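Local coordinates for Lin2118 protein (Listeria innocua, PDB 3OOU), which is of uncharacterised function but probably acts as a sequence-specific DNA-binding transcription regulator, this chain being its AraC-type helix-turn-helix part, at residues A[9-14]-A[40-45]; A[57-62]-A[94-99]. All coordinates share one frame; numbering follows the deposited sequence.

Contact 1 (A[9-14]-A[40-45])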
loop_
_atom_site.group_PDB
_atom_site.type_symbol
_atom_site.label_atom_id
_atom_site.label_comp_id
_atom_site.label_asym_id
_atom_site.label_seq_id
_atom_site.Cartn_x
_atom_site.Cartn_y
_atom_site.Cartn_z
ATOM N N ASN A 9 -14.427 0.126 -8.380
ATOM C CA ASN A 9 -13.393 0.069 -9.411
ATOM C C ASN A 9 -11.993 0.399 -8.894
ATOM O O ASN A 9 -11.015 -0.249 -9.269
ATOM C CB ASN A 9 -13.758 0.975 -10.592
ATOM C CG ASN A 9 -14.945 0.454 -11.377
ATOM O OD1 ASN A 9 -15.119 -0.755 -11.532
ATOM N ND2 ASN A 9 -15.767 1.368 -11.883
ATOM N N VAL A 10 -11.912 1.401 -8.022
ATOM C CA VAL A 10 -10.661 1.789 -7.379
ATOM C C VAL A 10 -10.137 0.694 -6.457
ATOM O O VAL A 10 -8.953 0.357 -6.504
ATOM C CB VAL A 10 -10.830 3.123 -6.608
ATOM C CG1 VAL A 10 -9.646 3.391 -5.676
ATOM C CG2 VAL A 10 -11.008 4.267 -7.592
ATOM N N LEU A 11 -11.024 0.133 -5.633
ATOM C CA LEU A 11 -10.635 -0.934 -4.720
ATOM C C LEU A 11 -10.090 -2.131 -5.486
ATOM O O LEU A 11 -9.057 -2.684 -5.119
ATOM C CB LEU A 11 -11.801 -1.343 -3.811
ATOM C CG LEU A 11 -12.265 -0.328 -2.759
ATOM C CD1 LEU A 11 -13.567 -0.773 -2.118
ATOM C CD2 LEU A 11 -11.196 -0.081 -1.693
ATOM N N SER A 12 -10.776 -2.510 -6.567
ATOM C CA SER A 12 -10.331 -3.621 -7.401
ATOM C C SER A 12 -9.008 -3.303 -8.107
ATOM O O SER A 12 -8.132 -4.160 -8.200
ATOM C CB SER A 12 -11.423 -4.017 -8.399
ATOM O OG SER A 12 -12.578 -4.477 -7.707
ATOM N N TYR A 13 -8.869 -2.064 -8.579
ATOM C CA TYR A 13 -7.631 -1.595 -9.211
ATOM C C TYR A 13 -6.405 -1.730 -8.301
ATOM O O TYR A 13 -5.335 -2.146 -8.751
ATOM C CB TYR A 13 -7.779 -0.137 -9.651
ATOM C CG TYR A 13 -6.766 0.304 -10.682
ATOM C CD1 TYR A 13 -7.030 0.158 -12.045
ATOM C CD2 TYR A 13 -5.552 0.877 -10.301
ATOM C CE1 TYR A 13 -6.113 0.566 -13.001
ATOM C CE2 TYR A 13 -4.624 1.296 -11.255
ATOM C CZ TYR A 13 -4.915 1.135 -12.603
ATOM O OH TYR A 13 -4.009 1.537 -13.559
ATOM N N ILE A 14 -6.568 -1.365 -7.031
ATOM C CA ILE A 14 -5.492 -1.513 -6.042
ATOM C C ILE A 14 -4.964 -2.952 -6.000
ATOM O O ILE A 14 -3.755 -3.159 -6.016
ATOM C CB ILE A 14 -5.914 -1.000 -4.634
ATOM C CG1 ILE A 14 -6.062 0.528 -4.656
ATOM C CG2 ILE A 14 -4.903 -1.440 -3.555
ATOM C CD1 ILE A 14 -6.698 1.134 -3.410
ATOM N N GLN A 40 -11.767 12.393 -1.750
ATOM C CA GLN A 40 -12.896 12.691 -0.859
ATOM C C GLN A 40 -13.890 11.550 -0.799
ATOM O O GLN A 40 -14.359 11.184 0.277
ATOM C CB GLN A 40 -13.611 13.964 -1.301
ATOM C CG GLN A 40 -12.764 15.199 -1.149
ATOM C CD GLN A 40 -13.359 16.392 -1.846
ATOM O OE1 GLN A 40 -13.912 16.272 -2.938
ATOM N NE2 GLN A 40 -13.247 17.558 -1.223
ATOM N N LEU A 41 -14.210 10.996 -1.964
ATOM C CA LEU A 41 -15.108 9.858 -2.063
ATOM C C LEU A 41 -14.508 8.660 -1.322
ATOM O O LEU A 41 -15.217 7.943 -0.602
ATOM C CB LEU A 41 -15.374 9.523 -3.535
ATOM C CG LEU A 41 -16.248 8.304 -3.827
ATOM C CD1 LEU A 41 -17.682 8.510 -3.337
ATOM C CD2 LEU A 41 -16.216 7.991 -5.314
ATOM N N PHE A 42 -13.194 8.473 -1.471
ATOM C CA PHE A 42 -12.502 7.399 -0.773
ATOM C C PHE A 42 -12.582 7.576 0.745
ATOM O O PHE A 42 -12.951 6.630 1.456
ATOM C CB PHE A 42 -11.051 7.256 -1.253
ATOM C CG PHE A 42 -10.439 5.930 -0.905
ATOM C CD1 PHE A 42 -10.383 4.908 -1.850
ATOM C CD2 PHE A 42 -9.948 5.691 0.371
ATOM C CE1 PHE A 42 -9.837 3.673 -1.532
ATOM C CE2 PHE A 42 -9.396 4.458 0.701
ATOM C CZ PHE A 42 -9.336 3.448 -0.253
ATOM N N GLN A 43 -12.264 8.783 1.223
ATOM C CA GLN A 43 -12.351 9.101 2.648
ATOM C C GLN A 43 -13.755 8.874 3.189
ATOM O O GLN A 43 -13.924 8.322 4.284
ATOM C CB GLN A 43 -11.921 10.542 2.917
ATOM C CG GLN A 43 -10.433 10.732 3.084
ATOM C CD GLN A 43 -10.110 11.689 4.214
ATOM O OE1 GLN A 43 -10.155 11.317 5.390
ATOM N NE2 GLN A 43 -9.783 12.928 3.867
ATOM N N LYS A 44 -14.758 9.287 2.419
ATOM C CA LYS A 44 -16.158 9.118 2.811
ATOM C C LYS A 44 -16.547 7.648 2.952
ATOM O O LYS A 44 -17.123 7.251 3.970
ATOM C CB LYS A 44 -17.091 9.812 1.812
ATOM C CG LYS A 44 -18.582 9.613 2.121
ATOM C CD LYS A 44 -19.477 10.293 1.096
ATOM C CE LYS A 44 -19.338 11.812 1.120
ATOM N NZ LYS A 44 -19.700 12.365 2.451
ATOM N N GLU A 45 -16.230 6.846 1.940
ATOM C CA GLU A 45 -16.718 5.465 1.869
ATOM C C GLU A 45 -15.880 4.480 2.674
ATOM O O GLU A 45 -16.408 3.487 3.189
ATOM C CB GLU A 45 -16.836 5.009 0.409
ATOM C CG GLU A 45 -17.872 5.796 -0.400
ATOM C CD GLU A 45 -19.271 5.740 0.212
ATOM O OE1 GLU A 45 -19.674 4.660 0.698
ATOM O OE2 GLU A 45 -19.968 6.777 0.204
#
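F42 reaches out of helix 35-46 to meet V10, L11 and I14 on one side of helix 6-17, in a seven-helix chain consistent with an AraC-type helix-turn-helix domain. The two short segments run nearly perpendicular (93° between their N-to-C directions), and their axes come no closer than 12.3 Å. Even the nearest backbone pair, V10 CA and F42 CA, is 8.9 Å apart, so the gap is bridged entirely by side chains.

Across the segments the interaction is apolar, and no hydrogen bond joins them. The F42 ring is the common partner, and F42 supplies more than half of the 109 Å² buried. With CG anti to the backbone N (chi1 -162°), the ring is carried toward helix 6-17 and its CE1 corner leads. V10 CG1 sits at the ring edge, near the ring plane, almost equally far from CD1 and CE1 of F42. I14 CD1 approaches obliquely and less closely, at 4.5 Å from F42 CE1.

Outside the segments, Y53 of helix 50-68 meets F42 edge-to-face and also touches L11 and I14, and aliphatic I7 of helix 6-17 touches F42 too. V10, I14 and F42 are buried, whereas L11 is partly exposed. L11 turns its end inward compared with the direction in which its side chain starts, and its CD2 methyl stops 4.0 Å from F42 CE1, the shortest approach across the two segments.

Contact 2 (A[57-62]-A[94-99])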
loop_
_atom_site.group_PDB
_atom_site.type_symbol
_atom_site.label_atom_id
_atom_site.label_comp_id
_atom_site.label_asym_id
_atom_site.label_seq_id
_atom_site.Cartn_x
_atom_site.Cartn_y
_atom_site.Cartn_z
ATOM N N TYR A 57 -2.475 -2.128 2.864
ATOM C CA TYR A 57 -2.545 -3.179 1.855
ATOM C C TYR A 57 -1.134 -3.654 1.470
ATOM O O TYR A 57 -0.848 -4.853 1.443
ATOM C CB TYR A 57 -3.322 -2.684 0.619
ATOM C CG TYR A 57 -3.715 -3.792 -0.331
ATOM C CD1 TYR A 57 -4.955 -4.419 -0.223
ATOM C CD2 TYR A 57 -2.839 -4.226 -1.328
ATOM C CE1 TYR A 57 -5.314 -5.448 -1.088
ATOM C CE2 TYR A 57 -3.189 -5.256 -2.196
ATOM C CZ TYR A 57 -4.429 -5.859 -2.074
ATOM O OH TYR A 57 -4.783 -6.890 -2.926
ATOM N N ARG A 58 -0.249 -2.697 1.214
ATOM C CA ARG A 58 1.125 -2.991 0.830
ATOM C C ARG A 58 1.921 -3.636 1.952
ATOM O O ARG A 58 2.687 -4.575 1.716
ATOM C CB ARG A 58 1.808 -1.708 0.373
ATOM C CG ARG A 58 1.305 -1.231 -0.980
ATOM C CD ARG A 58 1.882 0.123 -1.337
ATOM N NE ARG A 58 1.763 0.358 -2.775
ATOM C CZ ARG A 58 2.039 1.510 -3.378
ATOM N NH1 ARG A 58 2.428 2.564 -2.663
ATOM N NH2 ARG A 58 1.926 1.610 -4.701
ATOM N N VAL A 59 1.733 -3.142 3.175
ATOM C CA VAL A 59 2.439 -3.703 4.328
ATOM C C VAL A 59 1.984 -5.140 4.587
ATOM O O VAL A 59 2.799 -5.992 4.940
ATOM C CB VAL A 59 2.306 -2.801 5.583
ATOM C CG1 VAL A 59 2.781 -3.527 6.837
ATOM C CG2 VAL A 59 3.101 -1.516 5.389
ATOM N N ASN A 60 0.699 -5.419 4.378
ATOM C CA ASN A 60 0.215 -6.792 4.545
ATOM C C ASN A 60 0.882 -7.765 3.584
ATOM O O ASN A 60 1.176 -8.893 3.957
ATOM C CB ASN A 60 -1.308 -6.873 4.467
ATOM C CG ASN A 60 -1.971 -6.443 5.763
ATOM O OD1 ASN A 60 -1.334 -6.416 6.821
ATOM N ND2 ASN A 60 -3.244 -6.092 5.686
ATOM N N TYR A 61 1.147 -7.318 2.361
ATOM C CA TYR A 61 1.920 -8.124 1.432
ATOM C C TYR A 61 3.361 -8.300 1.918
ATOM O O TYR A 61 3.875 -9.421 1.965
ATOM C CB TYR A 61 1.918 -7.507 0.031
ATOM C CG TYR A 61 2.600 -8.402 -0.971
ATOM C CD1 TYR A 61 1.911 -9.480 -1.514
ATOM C CD2 TYR A 61 3.923 -8.194 -1.358
ATOM C CE1 TYR A 61 2.491 -10.322 -2.416
ATOM C CE2 TYR A 61 4.531 -9.057 -2.286
ATOM C CZ TYR A 61 3.786 -10.120 -2.806
ATOM O OH TYR A 61 4.291 -11.014 -3.720
ATOM N N ALA A 62 3.999 -7.187 2.282
ATOM C CA ALA A 62 5.405 -7.186 2.688
ATOM C C ALA A 62 5.650 -8.129 3.852
ATOM O O ALA A 62 6.643 -8.858 3.862
ATOM C CB ALA A 62 5.858 -5.772 3.048
ATOM N N LYS A 94 4.117 1.376 11.509
ATOM C CA LYS A 94 2.770 1.882 11.777
ATOM C C LYS A 94 1.705 0.782 11.696
ATOM O O LYS A 94 0.818 0.698 12.554
ATOM C CB LYS A 94 2.441 3.034 10.824
ATOM C CG LYS A 94 1.036 3.607 10.974
ATOM C CD LYS A 94 0.776 4.729 9.988
ATOM C CE LYS A 94 -0.587 5.354 10.236
ATOM N NZ LYS A 94 -0.987 6.271 9.142
ATOM N N HIS A 95 1.812 -0.073 10.685
ATOM C CA HIS A 95 0.753 -1.040 10.390
ATOM C C HIS A 95 0.927 -2.438 10.991
ATOM O O HIS A 95 -0.035 -3.217 11.038
ATOM C CB HIS A 95 0.477 -1.087 8.880
ATOM C CG HIS A 95 -0.216 0.138 8.367
ATOM N ND1 HIS A 95 -1.557 0.377 8.587
ATOM C CD2 HIS A 95 0.245 1.204 7.671
ATOM C CE1 HIS A 95 -1.893 1.532 8.042
ATOM N NE2 HIS A 95 -0.818 2.054 7.477
ATOM N N THR A 96 2.130 -2.759 11.468
ATOM C CA THR A 96 2.357 -4.047 12.142
ATOM C C THR A 96 2.695 -3.893 13.623
ATOM O O THR A 96 2.596 -4.857 14.386
ATOM C CB THR A 96 3.479 -4.894 11.491
ATOM O OG1 THR A 96 4.751 -4.287 11.744
ATOM C CG2 THR A 96 3.258 -5.067 9.987
ATOM N N GLY A 97 3.112 -2.692 14.016
ATOM C CA GLY A 97 3.585 -2.439 15.378
ATOM C C GLY A 97 5.050 -2.789 15.594
ATOM O O GLY A 97 5.588 -2.575 16.687
ATOM N N GLU A 98 5.697 -3.321 14.554
ATOM C CA GLU A 98 7.088 -3.777 14.627
ATOM C C GLU A 98 7.894 -3.281 13.427
ATOM O O GLU A 98 7.335 -3.051 12.356
ATOM C CB GLU A 98 7.144 -5.311 14.670
ATOM C CG GLU A 98 6.386 -5.975 15.831
ATOM C CD GLU A 98 7.133 -5.938 17.159
ATOM O OE1 GLU A 98 8.260 -5.393 17.222
ATOM O OE2 GLU A 98 6.585 -6.465 18.153
ATOM N N THR A 99 9.207 -3.132 13.597
ATOM C CA THR A 99 10.088 -2.875 12.453
ATOM C C THR A 99 10.135 -4.119 11.553
ATOM O O THR A 99 9.901 -5.241 12.031
ATOM C CB THR A 99 11.521 -2.526 12.889
ATOM O OG1 THR A 99 12.092 -3.653 13.558
ATOM C CG2 THR A 99 11.534 -1.308 13.815
#
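V59 and H95 mark the closest backbone approach, 6.8 Å between their CA atoms, where the middle of helix 50-68 passes the C-terminal end of helix 85-96. Contact is made by V59 CG1, which lies anti to the backbone N (chi1 168°) and touches two residues: its nearest neighbour is T96 CG2 at 3.5 Å, followed by H95 CB at 3.9 Å. H95 takes part through its CB, and its side chain also touches N55 and R56 of helix 50-68. F92 and Y82 also pack on V59, which is buried.

No hydrogen bond crosses the segments, but T96 divides its side chain between two tasks. Its methyl faces V59, and its hydroxyl stays with its own chain: OG1 accepts from E98 N (3.1 Å, 156° at the hydrogen), forming an ST turn, and is hydrogen-bonded to F92 O one helical turn earlier. G97 is the first residue after the helix to leave helical angles, with positive phi (84°); glycine suits this, since a CB would be jammed against the preceding carbonyl O. T99 sits at the N-cap of helix 100-107, its OG1 in a weak hydrogen bond with R102 N. A long helix packed against the end of a later one, followed by a capped final helix, is consistent with an AraC-type helix-turn-helix domain.

Contacts 1 and 2 lie on opposite sides of the chain's centre, about 20 Å apart between their centres. Helix 50-68 connects them: it supplies a segment of contact 2, while its Y53 borders contact 1, and I14 CG2 of contact 1 packs 4.1 Å from Y57 CD2 of contact 2. Contact 1 is the more deeply buried, an aromatic ring among aliphatic side chains. Contact 2 is only partly buried and sets V59, mid-helix in 50-68, against the C-terminal end of helix 85-96, where an ST turn lies beside the apolar touch. F42 is the shared partner of three aliphatic residues in contact 1, whereas V59 is the shared partner of two residues in contact 2.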